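Local coordinates for L protein (CAS virus, PDB 5MV0), which probably acts, through its N-terminal PD-(D/E)XK-type endonuclease domain, in cap-snatching for viral transcription as part of the reptarenavirus polymerase, at residues V86-T91 / L102-R107; R115-D120 / I140-E145. All coordinates share one frame; numbering follows the deposited sequence.

Contact 1: V86-T91 / L102-R107; sequences VPDGYT and LEASTR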
loop_
_atom_site.group_PDB
_atom_site.type_symbol
_atom_site.label_atom_id
_atom_site.label_comp_id
_atom_site.label_asym_id
_atom_site.label_seq_id
_atom_site.Cartn_x
_atom_site.Cartn_y
_atom_site.Cartn_z
ATOM N N VAL B 86 -19.650 18.442 -1.620
ATOM C CA VAL B 86 -18.748 17.471 -1.009
ATOM C C VAL B 86 -17.332 18.006 -1.123
ATOM O O VAL B 86 -16.710 17.930 -2.189
ATOM C CB VAL B 86 -18.885 16.085 -1.658
ATOM C CG1 VAL B 86 -17.858 15.124 -1.070
ATOM C CG2 VAL B 86 -20.299 15.556 -1.464
ATOM N N PRO B 87 -16.779 18.567 -0.054
ATOM C CA PRO B 87 -15.420 19.109 -0.123
ATOM C C PRO B 87 -14.387 17.991 -0.155
ATOM O O PRO B 87 -14.620 16.872 0.306
ATOM C CB PRO B 87 -15.299 19.924 1.164
ATOM C CG PRO B 87 -16.170 19.160 2.135
ATOM C CD PRO B 87 -17.343 18.652 1.308
ATOM N N ASP B 88 -13.221 18.318 -0.709
ATOM C CA ASP B 88 -12.131 17.345 -0.728
ATOM C C ASP B 88 -11.582 17.094 0.671
ATOM O O ASP B 88 -11.132 15.984 0.980
ATOM C CB ASP B 88 -11.017 17.837 -1.643
ATOM C CG ASP B 88 -11.422 17.853 -3.086
ATOM O OD1 ASP B 88 -12.226 16.974 -3.478
ATOM O OD2 ASP B 88 -10.947 18.748 -3.817
ATOM N N GLY B 89 -11.597 18.109 1.519
ATOM C CA GLY B 89 -11.123 17.952 2.877
ATOM C C GLY B 89 -11.810 18.958 3.763
ATOM O O GLY B 89 -12.418 19.924 3.282
ATOM N N TYR B 90 -11.720 18.713 5.068
ATOM C CA TYR B 90 -12.336 19.605 6.043
ATOM C C TYR B 90 -11.710 19.368 7.407
ATOM O O TYR B 90 -11.076 18.339 7.654
ATOM C CB TYR B 90 -13.849 19.388 6.134
ATOM C CG TYR B 90 -14.211 18.085 6.812
ATOM C CD1 TYR B 90 -14.530 18.045 8.169
ATOM C CD2 TYR B 90 -14.215 16.889 6.101
ATOM C CE1 TYR B 90 -14.848 16.848 8.797
ATOM C CE2 TYR B 90 -14.541 15.691 6.718
ATOM C CZ TYR B 90 -14.856 15.678 8.068
ATOM O OH TYR B 90 -15.173 14.493 8.686
ATOM N N THR B 91 -11.914 20.332 8.298
ATOM C CA THR B 91 -11.710 20.083 9.715
ATOM C C THR B 91 -12.602 21.030 10.507
ATOM O O THR B 91 -12.934 22.127 10.047
ATOM C CB THR B 91 -10.236 20.232 10.129
ATOM O OG1 THR B 91 -10.048 19.633 11.418
ATOM C CG2 THR B 91 -9.820 21.697 10.180
ATOM N N LEU B 102 -11.568 22.376 1.986
ATOM C CA LEU B 102 -10.568 22.386 0.935
ATOM C C LEU B 102 -11.189 21.913 -0.371
ATOM O O LEU B 102 -11.927 20.920 -0.392
ATOM C CB LEU B 102 -9.379 21.481 1.303
ATOM C CG LEU B 102 -8.479 21.102 0.122
ATOM C CD1 LEU B 102 -7.654 22.301 -0.321
ATOM C CD2 LEU B 102 -7.598 19.911 0.481
ATOM N N GLU B 103 -10.890 22.629 -1.452
ATOM C CA GLU B 103 -11.153 22.182 -2.818
ATOM C C GLU B 103 -9.813 22.151 -3.538
ATOM O O GLU B 103 -9.182 23.198 -3.729
ATOM C CB GLU B 103 -12.139 23.103 -3.537
ATOM C CG GLU B 103 -13.542 23.152 -2.916
ATOM C CD GLU B 103 -14.327 21.865 -3.132
ATOM O OE1 GLU B 103 -13.867 21.003 -3.918
ATOM O OE2 GLU B 103 -15.402 21.717 -2.514
ATOM N N ALA B 104 -9.373 20.959 -3.935
ATOM C CA ALA B 104 -8.062 20.786 -4.551
ATOM C C ALA B 104 -8.211 20.219 -5.953
ATOM O O ALA B 104 -9.050 19.343 -6.195
ATOM C CB ALA B 104 -7.173 19.857 -3.711
ATOM N N SER B 105 -7.388 20.705 -6.872
ATOM C CA SER B 105 -7.434 20.213 -8.240
ATOM C C SER B 105 -6.088 20.465 -8.890
ATOM O O SER B 105 -5.269 21.249 -8.393
ATOM C CB SER B 105 -8.541 20.906 -9.035
ATOM O OG SER B 105 -8.207 22.281 -9.178
ATOM N N THR B 106 -5.874 19.806 -10.021
ATOM C CA THR B 106 -4.753 20.106 -10.893
ATOM C C THR B 106 -5.285 20.578 -12.232
ATOM O O THR B 106 -6.278 20.045 -12.739
ATOM C CB THR B 106 -3.816 18.887 -11.097
ATOM O OG1 THR B 106 -4.530 17.831 -11.763
ATOM C CG2 THR B 106 -3.291 18.386 -9.758
ATOM N N ARG B 107 -4.630 21.599 -12.780
ATOM C CA ARG B 107 -4.911 22.123 -14.110
ATOM C C ARG B 107 -3.582 22.636 -14.630
ATOM O O ARG B 107 -2.897 23.373 -13.915
ATOM C CB ARG B 107 -5.952 23.258 -14.103
ATOM C CG ARG B 107 -7.398 22.879 -13.721
ATOM C CD ARG B 107 -8.003 21.927 -14.752
ATOM N NE ARG B 107 -9.439 21.724 -14.541
ATOM C CZ ARG B 107 -9.949 20.888 -13.639
ATOM N NH1 ARG B 107 -9.138 20.188 -12.853
ATOM N NH2 ARG B 107 -11.266 20.755 -13.522
HETATM O O HOH W 1 -15.318 18.896 -4.175
#
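V86 and P87 run past the carboxylate of E103 where the antiparallel hairpin of strands 89-93 and 98-106 begins, and the hairpin opens with a classic beta bulge in which D88 and G89 both face L102. P87-D88 and E103 match the acidic part of the PD-(D/E)XK pattern of this nuclease clan, with S105 at the usual lysine position, consistent with D88 and E103 belonging to its acidic centre. A water sits 2.6 Å from both V86 O and E103 OE1, spanning loop and strand. The E103 side chain starts away from the loop and is bent at chi2 (-71°); its carboxylate lies back against the loop, with E103 OE2 3.5 Å from P87 CA. OE2 is held by Y124 and K123, so the glutamate is anchored from beyond the hairpin as well. D88 contributes both backbone and side chain. Its N makes a weak bond to L102 O. Its chi1 of -68° sets CG anti to the carbonyl carbon, and the carboxylate reaches strand 98-106, where A104 N donates to D88 OD2 over 2.7 Å, almost straight, on the anti lone pair. D88 OD2 also comes within 3.7 Å of E103 OE1; the two side chains cross at about a right angle, placing two acidic groups together, and E50 lies close to the other oxygen of D88. G89 N also points to L102 O, weakly at 3.4 Å, so this one carbonyl receives both bulge residues. On the face occupied by L102, whose side chain packs against C54, L57 and I143, G89 brings no side chain; L102 CB lies 3.9 Å from G89 O. G89 and L102 form a hydrogen-bonded antiparallel pair, L102 N donating to G89 O at 2.9 Å.

Contact 2: R115-D120 / I140-E145; sequences RKITSD and IIVISE. With PO4 (phosphate ion), chain H.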
loop_
_atom_site.group_PDB
_atom_site.type_symbol
_atom_site.label_atom_id
_atom_site.label_comp_id
_atom_site.label_asym_id
_atom_site.label_seq_id
_atom_site.Cartn_x
_atom_site.Cartn_y
_atom_site.Cartn_z
ATOM N N ARG B 115 -10.068 29.600 -13.656
ATOM C CA ARG B 115 -11.474 29.268 -13.863
ATOM C C ARG B 115 -11.906 28.136 -12.945
ATOM O O ARG B 115 -13.022 28.153 -12.410
ATOM C CB ARG B 115 -11.721 28.890 -15.323
ATOM C CG ARG B 115 -11.284 29.953 -16.318
ATOM C CD ARG B 115 -12.137 29.922 -17.573
ATOM N NE ARG B 115 -12.245 28.574 -18.116
ATOM C CZ ARG B 115 -11.282 27.964 -18.797
ATOM N NH1 ARG B 115 -10.126 28.582 -19.021
ATOM N NH2 ARG B 115 -11.475 26.730 -19.249
ATOM N N LYS B 116 -11.034 27.144 -12.753
ATOM C CA LYS B 116 -11.340 26.073 -11.808
ATOM C C LYS B 116 -11.524 26.628 -10.404
ATOM O O LYS B 116 -12.505 26.310 -9.725
ATOM C CB LYS B 116 -10.229 25.014 -11.827
ATOM C CG LYS B 116 -10.418 23.920 -10.788
ATOM C CD LYS B 116 -11.817 23.280 -10.859
ATOM C CE LYS B 116 -11.886 22.053 -9.947
ATOM N NZ LYS B 116 -13.251 21.452 -9.847
ATOM N N ILE B 117 -10.586 27.463 -9.952
ATOM C CA ILE B 117 -10.698 28.054 -8.622
ATOM C C ILE B 117 -11.999 28.836 -8.494
ATOM O O ILE B 117 -12.696 28.756 -7.471
ATOM C CB ILE B 117 -9.474 28.942 -8.320
ATOM C CG1 ILE B 117 -8.208 28.085 -8.162
ATOM C CG2 ILE B 117 -9.718 29.775 -7.069
ATOM C CD1 ILE B 117 -6.912 28.877 -8.304
ATOM N N THR B 118 -12.357 29.590 -9.534
ATOM C CA THR B 118 -13.596 30.364 -9.493
ATOM C C THR B 118 -14.809 29.449 -9.399
ATOM O O THR B 118 -15.704 29.670 -8.578
ATOM C CB THR B 118 -13.699 31.256 -10.728
ATOM O OG1 THR B 118 -12.599 32.171 -10.744
ATOM C CG2 THR B 118 -15.001 32.043 -10.708
ATOM N N SER B 119 -14.857 28.411 -10.239
ATOM C CA SER B 119 -15.987 27.492 -10.194
ATOM C C SER B 119 -16.096 26.814 -8.834
ATOM O O SER B 119 -17.202 26.615 -8.323
ATOM C CB SER B 119 -15.860 26.443 -11.294
ATOM O OG SER B 119 -14.769 25.583 -11.010
ATOM N N ASP B 120 -14.958 26.451 -8.229
ATOM C CA ASP B 120 -14.999 25.753 -6.946
ATOM C C ASP B 120 -15.452 26.679 -5.821
ATOM O O ASP B 120 -16.272 26.297 -4.977
ATOM C CB ASP B 120 -13.629 25.160 -6.615
ATOM C CG ASP B 120 -13.383 23.827 -7.302
ATOM O OD1 ASP B 120 -14.292 23.319 -8.013
ATOM O OD2 ASP B 120 -12.279 23.269 -7.088
ATOM N N ILE B 140 -12.576 28.795 3.366
ATOM C CA ILE B 140 -12.631 27.997 2.147
ATOM C C ILE B 140 -11.270 28.102 1.482
ATOM O O ILE B 140 -10.891 29.171 0.999
ATOM C CB ILE B 140 -13.737 28.478 1.202
ATOM C CG1 ILE B 140 -15.085 28.477 1.909
ATOM C CG2 ILE B 140 -13.777 27.615 -0.068
ATOM C CD1 ILE B 140 -16.092 29.424 1.269
ATOM N N ILE B 141 -10.529 27.000 1.457
ATOM C CA ILE B 141 -9.225 26.954 0.808
ATOM C C ILE B 141 -9.398 26.259 -0.535
ATOM O O ILE B 141 -9.868 25.117 -0.602
ATOM C CB ILE B 141 -8.187 26.245 1.691
ATOM C CG1 ILE B 141 -8.117 26.949 3.050
ATOM C CG2 ILE B 141 -6.812 26.244 1.012
ATOM C CD1 ILE B 141 -7.146 26.329 4.049
ATOM N N VAL B 142 -9.042 26.953 -1.609
ATOM C CA VAL B 142 -9.201 26.454 -2.967
ATOM C C VAL B 142 -7.828 26.483 -3.622
ATOM O O VAL B 142 -7.221 27.552 -3.757
ATOM C CB VAL B 142 -10.226 27.285 -3.759
ATOM C CG1 VAL B 142 -10.421 26.728 -5.167
ATOM C CG2 VAL B 142 -11.548 27.320 -3.009
ATOM N N ILE B 143 -7.335 25.311 -4.009
ATOM C CA ILE B 143 -6.000 25.147 -4.574
ATOM C C ILE B 143 -6.134 24.487 -5.936
ATOM O O ILE B 143 -6.767 23.433 -6.058
ATOM C CB ILE B 143 -5.103 24.300 -3.652
ATOM C CG1 ILE B 143 -4.782 25.044 -2.361
ATOM C CG2 ILE B 143 -3.804 23.860 -4.356
ATOM C CD1 ILE B 143 -4.152 24.114 -1.313
ATOM N N SER B 144 -5.538 25.097 -6.958
ATOM C CA SER B 144 -5.460 24.481 -8.278
ATOM C C SER B 144 -4.048 24.664 -8.812
ATOM O O SER B 144 -3.617 25.796 -9.055
ATOM C CB SER B 144 -6.486 25.079 -9.243
ATOM O OG SER B 144 -6.528 24.332 -10.446
ATOM N N GLU B 145 -3.341 23.556 -9.020
ATOM C CA GLU B 145 -1.911 23.581 -9.287
ATOM C C GLU B 145 -1.579 22.826 -10.564
ATOM O O GLU B 145 -2.355 21.996 -11.044
ATOM C CB GLU B 145 -1.141 23.015 -8.085
ATOM C CG GLU B 145 -1.151 24.025 -6.966
ATOM C CD GLU B 145 -0.631 23.498 -5.661
ATOM O OE1 GLU B 145 -0.343 22.284 -5.565
ATOM O OE2 GLU B 145 -0.528 24.315 -4.720
HETATM P P PO4 H . -15.861 23.394 -13.999
HETATM O O1 PO4 H . -15.727 22.306 -15.036
HETATM O O2 PO4 H . -15.739 24.729 -14.693
HETATM O O3 PO4 H . -17.205 23.327 -13.329
HETATM O O4 PO4 H . -14.781 23.263 -12.959
HETATM O O HOH W 2 -9.498 23.497 -7.195
#
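Helix segment 115-120 runs roughly antiparallel to strand segment 140-145, the axes 8.1 Å apart and their N-to-C directions 155° apart, I117 being set over V142. This is the packing of a beta-alpha-beta crossover, in which helix 110-122 lies in the connection between the parallel strands 98-106 and 137-145. I117 straddles two strand residues: its CG2 touches V142 CG1 at 3.7 Å, while its CG1 rests 3.6 Å from S144 CB. V142 CG1, anti to the backbone N, is the methyl turned into the helix, and one turn on D120 CB meets it at 3.9 Å. The aliphatic part of K116 passes S144 OG, whose hydroxyl is hydrogen-bonded to S105. A water lies between helix and strand, 2.8 Å from D120 OD2 and 3.0 Å from I143 O. Where the second subunit covers the helix, S119 OG lies near a phosphate ion, probably from the crystallisation liquor, which S67, N69 and H84 of the second subunit also bind. K116 NZ forms a 2.8 Å salt bridge to D120 OD1, approaching on the syn side, 22° out of the carboxylate plane.

In the fold
Followed from the N terminus, the chain runs through helices 4-20 and 34-57, strand 60-61 and helix 68-73 before it enters the hairpin. Contact 1 closes a ten-residue loop, the far end of the hairpin with its turn. Only after it has closed does the chain enter helix 110-122, where contact 2 opens; the two are therefore in series, neither nesting nor crossing. Contact 2 closes the longer excursion that returns as strand 137-145, the edge strand of the sheet within this chain. Strand 98-106 joins them, pairing with strand 137-145 through probable hydrogen bonds of E103 with I141 and I143, while S105 packs on K116. Hairpin, helix and edge strand thus form one continuous unit.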